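Local coordinates for protein ABC sugar (Ribose) transporter, periplasmic substrate-binding subunit (Rhodobacter sphaeroides, PDB 3L49) that probably binds a sugar in the periplasm and delivers it to an ABC transporter, as a type I periplasmic binding protein, at residues 6-20 against 36-50. Residues are numbered along the deposited sequence; the frame is centred on the assembly and turned at random.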
loop_
_atom_site.group_PDB
_atom_site.type_symbol
_atom_site.label_atom_id
_atom_site.label_comp_id
_atom_site.label_asym_id
_atom_site.label_seq_id
_atom_site.Cartn_x
_atom_site.Cartn_y
_atom_site.Cartn_z
ATOM N N LYS A 6 -14.655 13.804 22.369
ATOM C CA LYS A 6 -13.308 13.818 21.807
ATOM C C LYS A 6 -13.273 14.261 20.353
ATOM O O LYS A 6 -14.248 14.105 19.608
ATOM C CB LYS A 6 -12.621 12.451 21.956
ATOM C CG LYS A 6 -12.864 11.721 23.287
ATOM C CD LYS A 6 -11.912 12.127 24.390
ATOM C CE LYS A 6 -12.395 11.563 25.725
ATOM N NZ LYS A 6 -11.338 11.610 26.773
ATOM N N THR A 7 -12.131 14.824 19.969
ATOM C CA THR A 7 -11.891 15.243 18.602
ATOM C C THR A 7 -10.655 14.526 18.098
ATOM O O THR A 7 -9.596 14.602 18.719
ATOM C CB THR A 7 -11.676 16.771 18.497
ATOM O OG1 THR A 7 -12.718 17.457 19.199
ATOM C CG2 THR A 7 -11.679 17.214 17.045
ATOM N N ILE A 8 -10.802 13.815 16.985
ATOM C CA ILE A 8 -9.695 13.071 16.394
ATOM C C ILE A 8 -9.384 13.627 15.018
ATOM O O ILE A 8 -10.254 13.674 14.151
ATOM C CB ILE A 8 -10.004 11.540 16.268
ATOM C CG1 ILE A 8 -10.610 10.957 17.560
ATOM C CG2 ILE A 8 -8.767 10.750 15.783
ATOM C CD1 ILE A 8 -9.768 11.085 18.823
ATOM N N GLY A 9 -8.145 14.058 14.825
ATOM C CA GLY A 9 -7.676 14.469 13.513
ATOM C C GLY A 9 -7.198 13.296 12.672
ATOM O O GLY A 9 -6.584 12.364 13.186
ATOM N N ILE A 10 -7.500 13.347 11.379
ATOM C CA ILE A 10 -6.998 12.385 10.391
ATOM C C ILE A 10 -6.170 13.136 9.353
ATOM O O ILE A 10 -6.650 14.109 8.767
ATOM C CB ILE A 10 -8.155 11.665 9.645
ATOM C CG1 ILE A 10 -9.048 10.891 10.616
ATOM C CG2 ILE A 10 -7.623 10.739 8.535
ATOM C CD1 ILE A 10 -10.429 10.682 10.059
ATOM N N THR A 11 -4.935 12.695 9.133
ATOM C CA THR A 11 -4.108 13.235 8.051
ATOM C C THR A 11 -3.637 12.133 7.080
ATOM O O THR A 11 -2.769 11.337 7.401
ATOM C CB THR A 11 -2.932 14.160 8.565
ATOM O OG1 THR A 11 -2.018 14.433 7.496
ATOM C CG2 THR A 11 -2.157 13.535 9.722
ATOM N N ALA A 12 -4.243 12.097 5.898
ATOM C CA ALA A 12 -3.910 11.127 4.861
ATOM C C ALA A 12 -3.239 11.827 3.695
ATOM O O ALA A 12 -3.534 12.989 3.419
ATOM C CB ALA A 12 -5.165 10.449 4.382
ATOM N N ILE A 13 -2.358 11.132 2.984
ATOM C CA ILE A 13 -1.723 11.767 1.827
ATOM C C ILE A 13 -2.642 11.801 0.591
ATOM O O ILE A 13 -2.443 12.604 -0.308
ATOM C CB ILE A 13 -0.308 11.200 1.509
ATOM C CG1 ILE A 13 0.461 12.179 0.597
ATOM C CG2 ILE A 13 -0.394 9.774 0.950
ATOM C CD1 ILE A 13 1.953 11.948 0.486
ATOM N N GLY A 14 -3.663 10.955 0.560
ATOM C CA GLY A 14 -4.610 10.997 -0.537
ATOM C C GLY A 14 -5.828 10.129 -0.346
ATOM O O GLY A 14 -5.909 9.343 0.605
ATOM N N THR A 15 -6.790 10.310 -1.247
ATOM C CA THR A 15 -7.952 9.428 -1.386
ATOM C C THR A 15 -8.135 9.166 -2.880
ATOM O O THR A 15 -9.233 8.835 -3.339
ATOM C CB THR A 15 -9.256 10.048 -0.807
ATOM O OG1 THR A 15 -9.704 11.116 -1.650
ATOM C CG2 THR A 15 -9.056 10.565 0.618
ATOM N N ASP A 16 -7.035 9.325 -3.618
ATOM C CA ASP A 16 -6.996 9.280 -5.081
ATOM C C ASP A 16 -7.461 7.944 -5.665
ATOM O O ASP A 16 -8.071 7.917 -6.734
ATOM C CB ASP A 16 -5.569 9.598 -5.558
ATOM C CG ASP A 16 -5.510 10.051 -7.008
ATOM O OD1 ASP A 16 -6.133 11.086 -7.341
ATOM O OD2 ASP A 16 -4.813 9.384 -7.810
ATOM N N HIS A 17 -7.269 6.856 -4.943
ATOM C CA HIS A 17 -7.569 5.508 -5.388
ATOM C C HIS A 17 -8.168 4.827 -4.200
ATOM O O HIS A 17 -8.083 5.144 -3.034
ATOM C CB HIS A 17 -6.371 4.705 -5.893
ATOM C CG HIS A 17 -5.314 4.487 -4.858
ATOM N ND1 HIS A 17 -5.200 3.309 -4.153
ATOM C CD2 HIS A 17 -4.327 5.297 -4.405
ATOM C CE1 HIS A 17 -4.184 3.400 -3.314
ATOM N NE2 HIS A 17 -3.639 4.595 -3.446
ATOM N N ASP A 18 -8.598 3.638 -4.586
ATOM C CA ASP A 18 -9.622 2.859 -3.877
ATOM C C ASP A 18 -9.266 2.441 -2.447
ATOM O O ASP A 18 -10.074 2.523 -1.562
ATOM C CB ASP A 18 -9.976 1.619 -4.693
ATOM C CG ASP A 18 -11.191 0.914 -4.191
ATOM O OD1 ASP A 18 -12.271 1.519 -4.207
ATOM O OD2 ASP A 18 -11.090 -0.251 -3.793
ATOM N N TRP A 19 -8.067 1.950 -2.257
ATOM C CA TRP A 19 -7.640 1.487 -0.971
ATOM C C TRP A 19 -7.611 2.670 -0.022
ATOM O O TRP A 19 -8.142 2.610 1.059
ATOM C CB TRP A 19 -6.272 0.798 -1.063
ATOM C CG TRP A 19 -5.827 0.055 0.154
ATOM C CD1 TRP A 19 -5.863 -1.278 0.359
ATOM C CD2 TRP A 19 -5.251 0.611 1.324
ATOM N NE1 TRP A 19 -5.352 -1.579 1.561
ATOM C CE2 TRP A 19 -4.959 -0.437 2.177
ATOM C CE3 TRP A 19 -4.928 1.896 1.720
ATOM C CZ2 TRP A 19 -4.406 -0.239 3.386
ATOM C CZ3 TRP A 19 -4.382 2.083 2.906
ATOM C CH2 TRP A 19 -4.122 1.030 3.740
ATOM N N ASP A 20 -7.008 3.756 -0.465
ATOM C CA ASP A 20 -6.872 4.961 0.347
ATOM C C ASP A 20 -8.220 5.535 0.744
ATOM O O ASP A 20 -8.407 5.918 1.891
ATOM C CB ASP A 20 -6.070 6.022 -0.407
ATOM C CG ASP A 20 -4.592 5.697 -0.481
ATOM O OD1 ASP A 20 -4.221 4.514 -0.323
ATOM O OD2 ASP A 20 -3.798 6.628 -0.714
ATOM N N GLY A 36 -17.583 10.557 18.373
ATOM C CA GLY A 36 -16.522 11.541 18.280
ATOM C C GLY A 36 -16.715 12.543 17.171
ATOM O O GLY A 36 -17.646 12.434 16.358
ATOM N N THR A 37 -15.834 13.537 17.171
ATOM C CA THR A 37 -15.732 14.515 16.100
ATOM C C THR A 37 -14.473 14.181 15.307
ATOM O O THR A 37 -13.424 13.902 15.882
ATOM C CB THR A 37 -15.682 15.974 16.663
ATOM O OG1 THR A 37 -16.870 16.232 17.422
ATOM C CG2 THR A 37 -15.574 17.020 15.551
ATOM N N ALA A 38 -14.596 14.185 13.985
ATOM C CA ALA A 38 -13.466 13.936 13.106
ATOM C C ALA A 38 -13.020 15.226 12.428
ATOM O O ALA A 38 -13.840 15.948 11.887
ATOM C CB ALA A 38 -13.838 12.883 12.061
ATOM N N ILE A 39 -11.727 15.528 12.483
ATOM C CA ILE A 39 -11.161 16.551 11.615
ATOM C C ILE A 39 -10.385 15.823 10.523
ATOM O O ILE A 39 -9.255 15.374 10.734
ATOM C CB ILE A 39 -10.280 17.567 12.375
ATOM C CG1 ILE A 39 -11.118 18.310 13.423
ATOM C CG2 ILE A 39 -9.612 18.560 11.393
ATOM C CD1 ILE A 39 -10.315 19.214 14.346
ATOM N N ALA A 40 -11.015 15.699 9.360
ATOM C CA ALA A 40 -10.482 14.891 8.278
ATOM C C ALA A 40 -9.776 15.725 7.222
ATOM O O ALA A 40 -10.409 16.496 6.496
ATOM C CB ALA A 40 -11.590 14.067 7.656
ATOM N N LEU A 41 -8.462 15.548 7.120
ATOM C CA LEU A 41 -7.669 16.276 6.130
ATOM C C LEU A 41 -7.017 15.354 5.092
ATOM O O LEU A 41 -6.434 14.318 5.434
ATOM C CB LEU A 41 -6.629 17.166 6.821
ATOM C CG LEU A 41 -7.137 18.229 7.813
ATOM C CD1 LEU A 41 -5.984 18.736 8.636
ATOM C CD2 LEU A 41 -7.876 19.414 7.143
ATOM N N ASP A 42 -7.142 15.750 3.828
ATOM C CA ASP A 42 -6.654 14.994 2.677
ATOM C C ASP A 42 -5.643 15.862 1.915
ATOM O O ASP A 42 -5.948 16.982 1.503
ATOM C CB ASP A 42 -7.845 14.581 1.793
ATOM C CG ASP A 42 -7.438 14.064 0.398
ATOM O OD1 ASP A 42 -6.240 13.894 0.090
ATOM O OD2 ASP A 42 -8.357 13.815 -0.410
ATOM N N ALA A 43 -4.450 15.322 1.701
ATOM C CA ALA A 43 -3.350 16.115 1.150
ATOM C C ALA A 43 -3.343 16.212 -0.365
ATOM O O ALA A 43 -2.574 16.998 -0.923
ATOM C CB ALA A 43 -2.016 15.597 1.655
ATOM N N GLY A 44 -4.194 15.423 -1.021
ATOM C CA GLY A 44 -4.234 15.347 -2.483
ATOM C C GLY A 44 -2.905 14.970 -3.128
ATOM O O GLY A 44 -2.527 15.548 -4.147
ATOM N N ARG A 45 -2.194 14.022 -2.509
ATOM C CA ARG A 45 -0.892 13.496 -2.979
ATOM C C ARG A 45 0.250 14.526 -3.026
ATOM O O ARG A 45 1.303 14.301 -3.641
ATOM C CB ARG A 45 -1.048 12.708 -4.289
ATOM C CG ARG A 45 -1.749 11.359 -4.094
ATOM C CD ARG A 45 -0.767 10.325 -3.547
ATOM N NE ARG A 45 -1.419 9.173 -2.929
ATOM C CZ ARG A 45 -0.773 8.214 -2.268
ATOM N NH1 ARG A 45 0.551 8.263 -2.138
ATOM N NH2 ARG A 45 -1.450 7.208 -1.728
ATOM N N ASN A 46 0.034 15.647 -2.351
ATOM C CA ASN A 46 1.055 16.662 -2.192
ATOM C C ASN A 46 1.627 16.562 -0.794
ATOM O O ASN A 46 0.880 16.643 0.185
ATOM C CB ASN A 46 0.461 18.052 -2.424
ATOM C CG ASN A 46 1.502 19.140 -2.372
ATOM O OD1 ASN A 46 1.619 19.851 -1.378
ATOM N ND2 ASN A 46 2.290 19.257 -3.431
ATOM N N ASP A 47 2.945 16.377 -0.708
ATOM C CA ASP A 47 3.645 16.247 0.581
ATOM C C ASP A 47 3.617 17.531 1.405
ATOM O O ASP A 47 3.446 17.492 2.631
ATOM C CB ASP A 47 5.096 15.806 0.370
ATOM C CG ASP A 47 5.214 14.339 -0.016
ATOM O OD1 ASP A 47 5.545 14.052 -1.188
ATOM O OD2 ASP A 47 4.970 13.470 0.847
ATOM N N GLN A 48 3.767 18.660 0.712
ATOM C CA GLN A 48 3.837 19.965 1.346
ATOM C C GLN A 48 2.487 20.372 1.930
ATOM O O GLN A 48 2.432 21.060 2.957
ATOM C CB GLN A 48 4.335 21.005 0.340
ATOM C CG GLN A 48 5.602 21.728 0.786
ATOM C CD GLN A 48 6.804 20.794 0.871
ATOM O OE1 GLN A 48 7.313 20.513 1.960
ATOM N NE2 GLN A 48 7.251 20.293 -0.279
ATOM N N THR A 49 1.409 19.938 1.271
ATOM C CA THR A 49 0.044 20.106 1.785
ATOM C C THR A 49 -0.118 19.348 3.098
ATOM O O THR A 49 -0.590 19.923 4.092
ATOM C CB THR A 49 -1.027 19.641 0.771
ATOM O OG1 THR A 49 -0.897 20.395 -0.434
ATOM C CG2 THR A 49 -2.449 19.844 1.325
ATOM N N GLN A 50 0.310 18.078 3.099
ATOM C CA GLN A 50 0.232 17.217 4.290
ATOM C C GLN A 50 0.932 17.839 5.497
ATOM O O GLN A 50 0.372 17.855 6.599
ATOM C CB GLN A 50 0.790 15.813 4.016
ATOM C CG GLN A 50 0.793 14.917 5.264
ATOM C CD GLN A 50 0.551 13.455 4.970
ATOM O OE1 GLN A 50 1.207 12.868 4.110
ATOM N NE2 GLN A 50 -0.391 12.853 5.699
HETATM O O HOH W 1 -17.249 14.943 19.684
HETATM O O HOH W 2 -4.146 8.482 -2.815
#
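Arg45 reaches back from the turn at 43-46 to the loop at 13-17 and lays its guanidinium over Ile13, whose CG2 methyl sits 3.5 Å from the plane, over its centre. At its edge, Arg45 NH2 forms a short salt bridge of 2.6 Å to Asp20 OD2, on the syn lone pair, and a water takes the NE hydrogen and donates to that same OD2, so two linked routes fix the rotation of the group. The bend at chi2 folds the arginine chain back toward Ile13, while Arg45 N donates to Ile13 O at 2.6 Å. His17 NE2, in one of two conformers, and, weakly, Arg45 NH2 bond to an unidentified ligand, consistent with this end facing the cleft between the lobes, as in related binding proteins.

On the other side of Ile13, Gln50 crosses at about a right angle: OE1 lies against CB, and NE2 donates almost straight (172°) to Thr11 OG1, nearly in the amide plane. With CG anti to the backbone N (chi1 167°), Asp42 swings its carboxylate in toward Gly14 and Thr15; there OD1 accepts from Gly44 N at 2.8 Å in an Asx turn and OD2 takes the Thr15 hydroxyl OG1 at 3.3 Å, each donor lying out of the carboxylate plane. With an alanine here, Gly44 N and the Thr15 hydroxyl would probably lose these acceptors and the turn be less firmly held.

Behind the loops, strands 7-12 and 37-42 run parallel, 16° apart, in regular backbone pairing from Lys6 O to Ala43 N; beside it Thr7 CG2 packs on Ile39 CD1. This is a right-handed beta-alpha-beta unit of a Rossmann-like lobe: helix 18-33 covers Ile10, Ala12 and Ala40, helix 47-60 covers Thr11, Ile39 and Leu41, and strand 64-68 flanks 7-12, leaving 37-42 outermost in the chain's sheet.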